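Local structure of lectin (Pleurotus ostreatus, 6KC2) at residues Ala52-Trp57 with Gln196-Asn201; Gly66-Ser71 with Ser143-Met148; His100-Asn105 with Gln119-Ala124; Ala258-Thr263 with Ala299-Gly304. The protein is a fungal lectin that binds sugars such as rhamnose and N-acetylgalactosamine, with rhamnose held directly by bound calcium ions. All coordinates share one frame; numbering follows the deposited sequence.

Contacts 1, 2 and 3 lie in the N-terminal part of the chain, nested along it, ahead of contact 4, whose centre is about 50 Å from that of contact 2. Contact 3 is core: two sheets face each other through apolar groups and one His-Gln hydrogen bond. Contact 1, partly buried, is a short antiparallel strand pair made mainly by backbone bonds. It touches contact 2 where Trp-57 packs on Ala-145 and where the backbones of Ile-56 and Ile-147 meet. Contact 2, partly buried, and contact 4, buried but far from the chain centre, each carry part of a calcium site that holds rhamnose; contact 2 supplies a hydroxyl and a carbonyl, contact 4 two carboxylates, an amide and a carbonyl.

Contact 1 of 4, residues Ala52-Trp57 with Gln196-Asn201; sequences ASKWIW and QGAYQN
The backbone N of Gln-196 donates to the carbonyl O of Trp-55 over 2.7 Å, with a nearly straight N-H...O angle of 170°. A second backbone bond returns from Trp-55 N to Gly-197 O at 3.0 Å and is more bent. Together they join strands 54-57 and 194-198 as an antiparallel two-stranded sheet at the edge of the calcium-site region. Toward Tyr-199 the pairing fades: its N reaches Ser-53 O only weakly, and a water fills in by donating to Ser-53 O at 2.6 Å and accepting from Tyr-199 N.

One large side chain from each segment flanks the pair. The Trp-55 indole presents its edge, not a face, to the carbonyl oxygens of Gly-197 and Ala-198, and its NE1 donates a hydrogen bond to a second water at 2.8 Å, which in turn donates to Tyr-199 O; Trp-204 and Met-148 pack around the same ring. Gln-196 folds back at chi2 (-60°), which lays its CG 3.6 Å from Trp-57 CB and leaves the amide beside that tryptophan. The amide is satisfied elsewhere, OE1 by Gly-65 N and NE2 by Ala-194 O, so a long polar residue suits a place that needs methylenes near the strand and hydrogen bonds at the end. Gly-197 is extended with a positive phi (164°), close to Asn-201 O, where the lack of a CB suits the space.

Main-chain bonds and water thus supply the polar links, Trp-55 and Gln-196 most of the side-chain cover, while the Trp-57 ring leads away to Phe-75, Asn-68 and Ala-145, close to calcium ligand Asn-138.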
# COMPACT_ATOMS: atom_id res chain seq x y z
N ALA A 52 1.38 -5.68 17.64
CA ALA A 52 1.78 -7.04 18.04
C ALA A 52 3.15 -7.43 17.51
O ALA A 52 3.59 -8.55 17.75
CB ALA A 52 0.74 -8.08 17.56
N SER A 53 3.85 -6.54 16.81
CA SER A 53 5.09 -6.95 16.16
C SER A 53 6.29 -6.82 17.11
O SER A 53 6.24 -6.13 18.13
CB SER A 53 5.31 -6.12 14.89
OG SER A 53 6.42 -6.64 14.18
N LYS A 54 7.38 -7.51 16.76
CA LYS A 54 8.60 -7.48 17.56
C LYS A 54 9.79 -7.05 16.70
O LYS A 54 9.86 -7.39 15.52
CB LYS A 54 8.89 -8.85 18.18
CG LYS A 54 8.18 -9.06 19.51
CD LYS A 54 7.32 -10.28 19.49
CE LYS A 54 6.61 -10.47 20.84
NZ LYS A 54 5.87 -9.23 21.31
N TRP A 55 10.70 -6.30 17.32
CA TRP A 55 12.01 -6.05 16.73
C TRP A 55 12.86 -7.31 16.82
O TRP A 55 12.91 -7.96 17.87
CB TRP A 55 12.72 -4.93 17.48
CG TRP A 55 12.03 -3.62 17.41
CD1 TRP A 55 11.15 -3.09 18.32
CD2 TRP A 55 12.16 -2.66 16.36
NE1 TRP A 55 10.73 -1.86 17.89
CE2 TRP A 55 11.32 -1.57 16.69
CE3 TRP A 55 12.89 -2.61 15.17
CZ2 TRP A 55 11.21 -0.44 15.88
CZ3 TRP A 55 12.78 -1.48 14.36
CH2 TRP A 55 11.94 -0.42 14.72
N ILE A 56 13.57 -7.64 15.72
CA ILE A 56 14.45 -8.80 15.71
C ILE A 56 15.81 -8.42 15.15
O ILE A 56 15.95 -7.53 14.30
CB ILE A 56 13.85 -10.00 14.93
CG1 ILE A 56 13.73 -9.68 13.42
CG2 ILE A 56 12.52 -10.42 15.57
CD1 ILE A 56 13.12 -10.83 12.59
N TRP A 57 16.83 -9.11 15.65
CA TRP A 57 18.18 -9.06 15.11
C TRP A 57 18.75 -10.46 15.28
O TRP A 57 17.99 -11.43 15.40
CB TRP A 57 19.01 -7.96 15.82
CG TRP A 57 20.23 -7.59 15.04
CD1 TRP A 57 21.53 -7.73 15.45
CD2 TRP A 57 20.29 -7.01 13.72
NE1 TRP A 57 22.38 -7.27 14.47
CE2 TRP A 57 21.65 -6.83 13.40
CE3 TRP A 57 19.31 -6.63 12.79
CZ2 TRP A 57 22.07 -6.28 12.18
CZ3 TRP A 57 19.73 -6.08 11.57
CH2 TRP A 57 21.10 -5.91 11.27
N GLN A 196 14.62 -8.13 19.96
CA GLN A 196 15.29 -6.97 20.52
C GLN A 196 14.38 -6.10 21.37
O GLN A 196 14.88 -5.25 22.11
CB GLN A 196 15.89 -6.11 19.39
CG GLN A 196 16.87 -6.87 18.51
CD GLN A 196 18.06 -7.40 19.32
OE1 GLN A 196 18.82 -6.62 19.90
NE2 GLN A 196 18.19 -8.72 19.38
N GLY A 197 13.08 -6.29 21.28
CA GLY A 197 12.12 -5.44 21.96
C GLY A 197 10.76 -5.66 21.35
O GLY A 197 10.60 -6.33 20.33
N ALA A 198 9.76 -5.08 22.01
CA ALA A 198 8.38 -5.13 21.56
C ALA A 198 7.93 -3.75 21.11
O ALA A 198 8.65 -2.75 21.28
CB ALA A 198 7.46 -5.66 22.68
N TYR A 199 6.73 -3.68 20.54
CA TYR A 199 6.19 -2.41 20.07
C TYR A 199 6.21 -1.34 21.17
O TYR A 199 6.65 -0.20 20.94
CB TYR A 199 4.77 -2.62 19.54
CG TYR A 199 4.05 -1.36 19.13
CD1 TYR A 199 4.36 -0.72 17.92
CD2 TYR A 199 3.05 -0.81 19.93
CE1 TYR A 199 3.68 0.45 17.52
CE2 TYR A 199 2.38 0.35 19.55
CZ TYR A 199 2.69 0.97 18.34
OH TYR A 199 2.03 2.11 17.97
N GLN A 200 5.73 -1.67 22.36
CA GLN A 200 5.67 -0.72 23.46
C GLN A 200 6.86 -0.80 24.41
O GLN A 200 6.96 0.02 25.32
CB GLN A 200 4.39 -0.91 24.29
CG GLN A 200 3.12 -0.28 23.71
CD GLN A 200 3.15 1.25 23.64
OE1 GLN A 200 4.14 1.90 24.00
NE2 GLN A 200 2.05 1.83 23.17
N ASN A 201 7.75 -1.77 24.24
CA ASN A 201 8.84 -1.95 25.20
C ASN A 201 10.12 -2.25 24.42
O ASN A 201 10.46 -3.42 24.22
CB ASN A 201 8.51 -3.05 26.20
CG ASN A 201 9.59 -3.20 27.26
OD1 ASN A 201 10.27 -2.24 27.60
ND2 ASN A 201 9.74 -4.41 27.78
O HOH W 1 4.65 -6.00 20.14
O HOH W 2 9.06 -0.28 19.48

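Contact 2 of 4, residues Gly66-Ser71 with Ser143-Met148; sequences GSNIIS and SPAGIM. With CA (calcium ion), chain F; RAM (alpha-L-rhamnopyranose), chain G.
Asn-68 N donates to Ser-143 O at 2.9 Å, and a weak return bond runs from Ser-143 N to Asn-68 O. This single antiparallel bridge fixes the loop 66-71 against the residues that lead into strand 146-155. Beyond it, the small methyl of Ala-145, CB, rests on Asn-68 CB at 4.1 Å.

The side chain of Ser-143 points away from the loop. Its CB lies 3.4 Å from rhamnose O4. From there chi1 of 75° swings OG between the backbone N and the carbonyl carbon and onto the calcium ion at 2.5 Å, where it also comes near rhamnose O3. OG is also hydrogen-bonded to Val-140 O, so the hydroxyl can use its proton there while its oxygen faces the calcium ion, which probably fixes its rotation. Pro-144 adds its carbonyl O to the metal at 2.4 Å, while its CA leans on Gly-66 O in a C-H...O contact. Asp-97, Asp-98 and Asn-138 complete the protein ligands, and rhamnose O3 and O4 each bind the metal at 2.5 Å. A water accepts from Ala-145 N at 2.9 Å and donates to Gly-66 O, bridging the segments.

The chemistry is that of calcium-mediated sugar recognition: a vicinal diol joins a shell of hard oxygen ligands, while the backbone bridge holds the extended Ser-143 and Pro-144 that present two of them.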
# COMPACT_ATOMS: atom_id res chain seq x y z
N GLY A 66 21.02 -3.78 22.62
CA GLY A 66 22.39 -3.49 22.94
C GLY A 66 23.18 -3.06 21.72
O GLY A 66 22.70 -3.06 20.58
N SER A 67 24.44 -2.70 21.97
CA SER A 67 25.30 -2.25 20.89
C SER A 67 25.66 -3.42 19.97
O SER A 67 25.90 -4.54 20.41
CB SER A 67 26.55 -1.59 21.47
OG SER A 67 27.59 -2.51 21.59
N ASN A 68 25.66 -3.13 18.67
CA ASN A 68 25.98 -4.10 17.64
C ASN A 68 26.97 -3.48 16.66
O ASN A 68 27.09 -2.25 16.57
CB ASN A 68 24.73 -4.56 16.89
CG ASN A 68 23.91 -5.55 17.71
OD1 ASN A 68 23.10 -5.17 18.56
ND2 ASN A 68 24.15 -6.83 17.47
N ILE A 69 27.66 -4.34 15.94
CA ILE A 69 28.65 -3.90 14.96
C ILE A 69 27.94 -3.50 13.66
O ILE A 69 26.82 -3.94 13.37
CB ILE A 69 29.68 -5.01 14.70
CG1 ILE A 69 28.99 -6.19 14.01
CG2 ILE A 69 30.37 -5.46 16.02
CD1 ILE A 69 29.96 -7.17 13.35
N ILE A 70 28.64 -2.69 12.86
CA ILE A 70 28.21 -2.46 11.48
C ILE A 70 28.20 -3.79 10.74
O ILE A 70 29.18 -4.54 10.78
CB ILE A 70 29.12 -1.43 10.80
CG1 ILE A 70 29.00 -0.07 11.50
CG2 ILE A 70 28.75 -1.29 9.33
CD1 ILE A 70 29.98 0.99 10.99
N SER A 71 27.09 -4.09 10.07
CA SER A 71 26.89 -5.43 9.54
C SER A 71 25.58 -5.47 8.76
O SER A 71 24.69 -4.63 8.97
CB SER A 71 26.82 -6.46 10.67
OG SER A 71 25.89 -6.04 11.65
N SER A 143 25.91 0.59 18.08
CA SER A 143 24.55 1.09 18.15
C SER A 143 23.55 -0.07 18.06
O SER A 143 23.89 -1.15 17.58
CB SER A 143 24.27 2.11 17.03
OG SER A 143 24.11 1.44 15.80
N PRO A 144 22.32 0.13 18.51
CA PRO A 144 21.32 -0.94 18.40
C PRO A 144 21.04 -1.29 16.95
O PRO A 144 21.36 -0.55 16.02
CB PRO A 144 20.07 -0.37 19.09
CG PRO A 144 20.42 0.99 19.56
CD PRO A 144 21.90 1.22 19.42
N ALA A 145 20.43 -2.46 16.76
CA ALA A 145 20.10 -2.93 15.42
C ALA A 145 18.81 -3.74 15.51
O ALA A 145 18.61 -4.49 16.48
CB ALA A 145 21.23 -3.77 14.83
N GLY A 146 17.96 -3.59 14.50
CA GLY A 146 16.68 -4.27 14.55
C GLY A 146 15.79 -4.07 13.34
O GLY A 146 15.84 -3.03 12.66
N ILE A 147 14.98 -5.08 13.08
CA ILE A 147 14.00 -5.10 12.01
C ILE A 147 12.65 -5.38 12.65
O ILE A 147 12.54 -6.27 13.51
CB ILE A 147 14.33 -6.20 10.98
CG1 ILE A 147 15.67 -5.92 10.29
CG2 ILE A 147 13.21 -6.37 9.98
CD1 ILE A 147 15.72 -4.63 9.56
N MET A 148 11.63 -4.63 12.25
CA MET A 148 10.26 -4.87 12.70
C MET A 148 9.32 -4.77 11.51
O MET A 148 9.39 -3.81 10.74
CB MET A 148 9.82 -3.85 13.78
CG MET A 148 8.30 -3.75 13.95
SD MET A 148 7.75 -2.60 15.24
CE MET A 148 8.09 -3.60 16.71
CA CA F . 21.99 1.19 14.48
C1 RAM G . 21.60 6.63 16.10
C2 RAM G . 21.87 5.83 14.82
C3 RAM G . 22.06 4.36 15.19
C4 RAM G . 20.80 3.87 15.89
C5 RAM G . 20.45 4.78 17.07
C6 RAM G . 19.11 4.40 17.69
O1 RAM G . 22.71 6.53 17.00
O2 RAM G . 20.76 5.93 13.94
O3 RAM G . 22.30 3.61 14.03
O4 RAM G . 20.99 2.54 16.30
O5 RAM G . 20.37 6.14 16.65
O HOH W 3 20.03 -3.91 19.28

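Contact 3 of 4, residues His100-Asn105 with Gln119-Ala124; sequences HTFYVN and QALFVA. With NAG (2-acetamido-2-deoxy-beta-D-glucopyranose), chain B.
A chi1 of 62° swings the His-100 imidazole across the gap, and Gln-119, extended through chi1 (179°) and chi2, reaches back to meet it. The two belong to the facing sheets of a β-sandwich: strand 99-104 lies in one sheet, strand 118-124 in the other, and the axes of the short segments run nearly parallel, 9.3 Å apart, too far for backbone bonding. His-100 NE2 donates to Gln-119 OE1 at 2.7 Å, in the plane of the imidazole, with the amide turned steeply against the ring. Each partner's other polar atom is held elsewhere, ND1 by Ser-96 OG and NE2 of the glutamine by Thr-111 O, which probably fixes the rotation of both groups.

Further along, the interior is apolar. The CD1 methyl of Leu-121 touches Phe-102 CB at 3.8 Å and approaches its ring obliquely, while Ile-92 and Phe-132 also pack on that residue. Val-104 and Val-123 meet tip to tip; their branched, compact side chains suit extended strands and the closing of the gap to 7.8 Å between their CA atoms. On the outer side of strand 118-124, Phe-122 N donates to O7 of an N-acetylglucosamine at 3.3 Å.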
# COMPACT_ATOMS: atom_id res chain seq x y z
N HIS A 100 16.76 -1.42 5.54
CA HIS A 100 16.24 -2.73 5.18
C HIS A 100 16.00 -2.83 3.68
O HIS A 100 15.75 -1.83 3.00
CB HIS A 100 14.93 -3.03 5.92
CG HIS A 100 13.84 -2.07 5.58
ND1 HIS A 100 13.56 -0.96 6.35
CD2 HIS A 100 12.97 -2.04 4.54
CE1 HIS A 100 12.55 -0.29 5.80
NE2 HIS A 100 12.18 -0.93 4.70
N THR A 101 16.06 -4.06 3.18
CA THR A 101 15.56 -4.43 1.86
C THR A 101 14.60 -5.59 2.05
O THR A 101 14.95 -6.59 2.68
CB THR A 101 16.69 -4.82 0.91
OG1 THR A 101 17.72 -3.83 0.96
CG2 THR A 101 16.18 -4.95 -0.53
N PHE A 102 13.40 -5.46 1.49
CA PHE A 102 12.30 -6.39 1.71
C PHE A 102 12.03 -7.20 0.44
O PHE A 102 11.89 -6.63 -0.64
CB PHE A 102 11.03 -5.62 2.12
CG PHE A 102 10.04 -6.44 2.90
CD1 PHE A 102 9.27 -7.42 2.28
CD2 PHE A 102 9.88 -6.22 4.27
CE1 PHE A 102 8.35 -8.17 3.02
CE2 PHE A 102 8.95 -6.97 5.02
CZ PHE A 102 8.19 -7.94 4.39
N TYR A 103 11.95 -8.53 0.59
CA TYR A 103 11.71 -9.44 -0.52
C TYR A 103 10.51 -10.32 -0.22
O TYR A 103 10.31 -10.76 0.92
CB TYR A 103 12.91 -10.35 -0.81
CG TYR A 103 14.24 -9.67 -1.04
CD1 TYR A 103 15.03 -9.26 0.04
CD2 TYR A 103 14.75 -9.48 -2.32
CE1 TYR A 103 16.27 -8.67 -0.16
CE2 TYR A 103 16.00 -8.89 -2.53
CZ TYR A 103 16.75 -8.49 -1.44
OH TYR A 103 17.97 -7.90 -1.62
N VAL A 104 9.73 -10.61 -1.26
CA VAL A 104 8.62 -11.55 -1.19
C VAL A 104 8.81 -12.58 -2.31
O VAL A 104 8.90 -12.20 -3.49
CB VAL A 104 7.26 -10.85 -1.31
CG1 VAL A 104 6.14 -11.85 -1.22
CG2 VAL A 104 7.12 -9.80 -0.19
N ASN A 105 8.90 -13.86 -1.94
CA ASN A 105 9.11 -14.98 -2.87
C ASN A 105 10.24 -14.67 -3.86
O ASN A 105 10.13 -14.94 -5.06
CB ASN A 105 7.82 -15.34 -3.61
CG ASN A 105 6.73 -15.78 -2.65
OD1 ASN A 105 7.00 -16.50 -1.70
ND2 ASN A 105 5.49 -15.33 -2.89
N GLN A 119 7.49 2.02 6.93
CA GLN A 119 7.34 2.09 5.49
C GLN A 119 6.23 1.14 5.03
O GLN A 119 6.24 -0.05 5.39
CB GLN A 119 8.65 1.73 4.80
CG GLN A 119 8.57 1.74 3.28
CD GLN A 119 9.87 1.28 2.64
OE1 GLN A 119 10.47 0.28 3.05
NE2 GLN A 119 10.34 2.02 1.65
N ALA A 120 5.29 1.66 4.25
CA ALA A 120 4.20 0.91 3.66
C ALA A 120 4.64 0.25 2.35
O ALA A 120 5.23 0.90 1.49
CB ALA A 120 3.01 1.85 3.39
N LEU A 121 4.35 -1.04 2.21
CA LEU A 121 4.56 -1.79 0.98
C LEU A 121 3.33 -2.65 0.70
O LEU A 121 2.62 -3.05 1.63
CB LEU A 121 5.81 -2.70 1.08
CG LEU A 121 7.15 -2.01 1.38
CD1 LEU A 121 8.25 -3.04 1.68
CD2 LEU A 121 7.57 -1.06 0.23
N PHE A 122 3.10 -2.94 -0.58
CA PHE A 122 1.95 -3.74 -1.02
C PHE A 122 2.43 -4.79 -2.01
O PHE A 122 3.30 -4.52 -2.83
CB PHE A 122 0.87 -2.87 -1.67
CG PHE A 122 0.35 -1.79 -0.78
CD1 PHE A 122 -0.74 -2.04 0.05
CD2 PHE A 122 0.95 -0.54 -0.75
CE1 PHE A 122 -1.23 -1.04 0.89
CE2 PHE A 122 0.47 0.46 0.09
CZ PHE A 122 -0.63 0.21 0.91
N VAL A 123 1.86 -6.00 -1.94
CA VAL A 123 2.39 -7.09 -2.75
C VAL A 123 1.31 -8.15 -2.94
O VAL A 123 0.53 -8.45 -2.02
CB VAL A 123 3.69 -7.67 -2.13
CG1 VAL A 123 3.39 -8.44 -0.84
CG2 VAL A 123 4.42 -8.55 -3.13
N ALA A 124 1.26 -8.70 -4.15
CA ALA A 124 0.47 -9.89 -4.41
C ALA A 124 1.19 -11.11 -3.82
O ALA A 124 2.41 -11.11 -3.62
CB ALA A 124 0.25 -10.07 -5.92
C1 NAG B . 6.73 -1.04 -6.18
C2 NAG B . 7.07 -0.85 -4.74
C3 NAG B . 8.29 0.06 -4.60
C4 NAG B . 9.38 -0.15 -5.66
C5 NAG B . 8.96 -0.90 -6.95
C6 NAG B . 10.04 -1.85 -7.44
C7 NAG B . 5.29 -1.02 -3.06
C8 NAG B . 5.72 -2.43 -2.87
N2 NAG B . 5.95 -0.32 -3.98
O3 NAG B . 8.83 -0.17 -3.30
O4 NAG B . 9.81 1.14 -6.10
O5 NAG B . 7.76 -1.68 -6.81
O6 NAG B . 9.55 -3.16 -7.68
O7 NAG B . 4.37 -0.54 -2.41

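Contact 4 of 4, residues Ala258-Thr263 with Ala299-Gly304. With CA (calcium ion), chain E; RAM (alpha-L-rhamnopyranose), chain H; NAG (2-acetamido-2-deoxy-beta-D-glucopyranose), chain D.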
# COMPACT_ATOMS: atom_id res chain seq x y z
N ALA A 258 -12.57 14.45 -2.27
CA ALA A 258 -13.14 15.36 -3.26
C ALA A 258 -13.67 16.63 -2.61
O ALA A 258 -14.30 16.58 -1.54
CB ALA A 258 -14.26 14.69 -4.07
N ASP A 259 -13.45 17.76 -3.26
CA ASP A 259 -14.04 18.97 -2.71
C ASP A 259 -15.52 18.89 -3.01
O ASP A 259 -15.97 19.09 -4.15
CB ASP A 259 -13.45 20.27 -3.24
CG ASP A 259 -14.16 21.51 -2.62
OD1 ASP A 259 -15.35 21.43 -2.26
OD2 ASP A 259 -13.50 22.55 -2.44
N ASP A 260 -16.22 18.66 -1.90
CA ASP A 260 -17.61 18.44 -1.60
C ASP A 260 -17.82 16.94 -1.54
O ASP A 260 -17.82 16.44 -0.41
CB ASP A 260 -18.50 19.27 -2.51
CG ASP A 260 -18.50 20.73 -2.05
OD1 ASP A 260 -18.25 20.95 -0.84
OD2 ASP A 260 -18.67 21.65 -2.89
N ARG A 261 -17.89 16.18 -2.64
CA ARG A 261 -18.25 14.77 -2.44
C ARG A 261 -17.95 13.94 -3.69
O ARG A 261 -17.78 14.47 -4.79
CB ARG A 261 -19.73 14.61 -2.04
CG ARG A 261 -20.72 15.15 -3.07
CD ARG A 261 -22.14 15.30 -2.50
NE ARG A 261 -22.49 14.16 -1.65
CZ ARG A 261 -22.82 14.26 -0.36
NH1 ARG A 261 -22.86 15.45 0.23
NH2 ARG A 261 -23.12 13.16 0.34
N TYR A 262 -17.92 12.62 -3.50
CA TYR A 262 -17.64 11.72 -4.61
C TYR A 262 -18.35 10.40 -4.36
O TYR A 262 -18.65 10.04 -3.21
CB TYR A 262 -16.13 11.44 -4.79
CG TYR A 262 -15.62 10.56 -3.68
CD1 TYR A 262 -15.16 11.12 -2.49
CD2 TYR A 262 -15.66 9.17 -3.79
CE1 TYR A 262 -14.73 10.32 -1.45
CE2 TYR A 262 -15.26 8.36 -2.74
CZ TYR A 262 -14.78 8.94 -1.57
OH TYR A 262 -14.38 8.14 -0.53
N THR A 263 -18.59 9.67 -5.45
CA THR A 263 -18.84 8.23 -5.41
C THR A 263 -17.87 7.55 -6.36
O THR A 263 -17.67 8.01 -7.50
CB THR A 263 -20.28 7.89 -5.77
OG1 THR A 263 -21.16 8.55 -4.85
CG2 THR A 263 -20.51 6.37 -5.68
N ALA A 299 -18.10 13.02 -8.93
CA ALA A 299 -17.80 14.02 -7.91
C ALA A 299 -18.72 15.22 -8.09
O ALA A 299 -19.03 15.61 -9.21
CB ALA A 299 -16.33 14.45 -7.97
N THR A 300 -19.15 15.79 -6.97
CA THR A 300 -20.17 16.83 -6.99
C THR A 300 -19.64 18.08 -6.30
O THR A 300 -19.08 17.99 -5.20
CB THR A 300 -21.44 16.35 -6.30
OG1 THR A 300 -21.89 15.13 -6.91
CG2 THR A 300 -22.54 17.41 -6.37
N ASN A 301 -19.83 19.23 -6.93
CA ASN A 301 -19.49 20.51 -6.31
C ASN A 301 -20.76 21.18 -5.78
O ASN A 301 -21.69 21.44 -6.55
CB ASN A 301 -18.77 21.43 -7.28
CG ASN A 301 -18.40 22.76 -6.63
OD1 ASN A 301 -18.21 22.82 -5.42
ND2 ASN A 301 -18.33 23.82 -7.41
N GLY A 302 -20.77 21.48 -4.48
CA GLY A 302 -21.88 22.19 -3.86
C GLY A 302 -21.81 23.70 -3.94
O GLY A 302 -22.75 24.38 -3.52
N GLY A 303 -20.71 24.23 -4.49
CA GLY A 303 -20.50 25.66 -4.63
C GLY A 303 -19.06 26.02 -4.34
O GLY A 303 -18.42 25.41 -3.48
N GLY A 304 -18.52 27.01 -5.05
CA GLY A 304 -17.18 27.47 -4.82
C GLY A 304 -16.16 26.59 -5.52
O GLY A 304 -16.44 26.00 -6.57
CA CA E . -16.94 23.25 -3.30
C1 RAM H . -16.34 26.30 1.50
C2 RAM H . -17.20 25.12 1.06
C3 RAM H . -16.89 24.74 -0.39
C4 RAM H . -15.38 24.57 -0.58
C5 RAM H . -14.59 25.75 0.03
C6 RAM H . -13.08 25.58 -0.07
O1 RAM H . -16.61 27.45 0.71
O2 RAM H . -16.95 24.01 1.89
O3 RAM H . -17.60 23.57 -0.78
O4 RAM H . -15.11 24.50 -1.96
O5 RAM H . -14.97 25.94 1.38
C1 NAG D . -23.90 11.82 -8.89
C2 NAG D . -25.18 11.03 -9.10
C3 NAG D . -26.38 11.94 -8.92
C4 NAG D . -26.36 12.52 -7.51
C5 NAG D . -25.01 13.19 -7.21
C6 NAG D . -24.84 13.50 -5.74
C7 NAG D . -25.27 10.91 -11.56
C8 NAG D . -25.30 9.99 -12.75
N2 NAG D . -25.21 10.32 -10.37
O3 NAG D . -27.59 11.23 -9.16
O4 NAG D . -27.43 13.44 -7.33
O5 NAG D . -23.89 12.36 -7.56
O6 NAG D . -24.29 12.39 -5.05
O7 NAG D . -25.32 12.13 -11.68
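Strands 261-263 and 299-301 run antiparallel, their axes 4.6 Å apart and their N-to-C directions 158° from each other. Thr-300 N donates to Arg-261 O at 2.9 Å, and the return bond from Arg-261 N to Thr-300 O is weak. Next along, Tyr-262 and Ala-299 form a non-hydrogen-bonded pair in which the small alanine methyl, CB, lies 4.4 Å from Tyr-262 CB; the tyrosine hydroxyl goes elsewhere, to Asp-281 and Tyr-283. On the face of Arg-261 and Thr-300 the two side chains lie alongside one another, with Arg-261 CG 3.5 Å from Thr-300 CB.

Beyond the paired strands both segments turn into a calcium site of the lectin, where consecutive acids Asp-259 and Asp-260 meet Asn-301 and Gly-303, with Pro-305 O and rhamnose O3 and O4 completing the shell. Asp-260 does double work: its OD2 binds the metal at 2.4 Å and accepts from Gly-302 N at 2.6 Å, met from above the carboxylate plane. Asn-301 OD1, also a metal ligand, accepts from Gly-303 N at 3.0 Å in an Asx turn, and its ND2 is hydrogen-bonded to Gly-304 O and to Pro-232 O. Gly-303, also seen to bind N-acetylgalactosamine, adopts phi 140°, a shape that calls for glycine, and turns its O to the ion. Asp-259 gives OD1 to calcium, while its OD2 is hydrogen-bonded to Trp-364 and lies 2.6 Å from rhamnose O4.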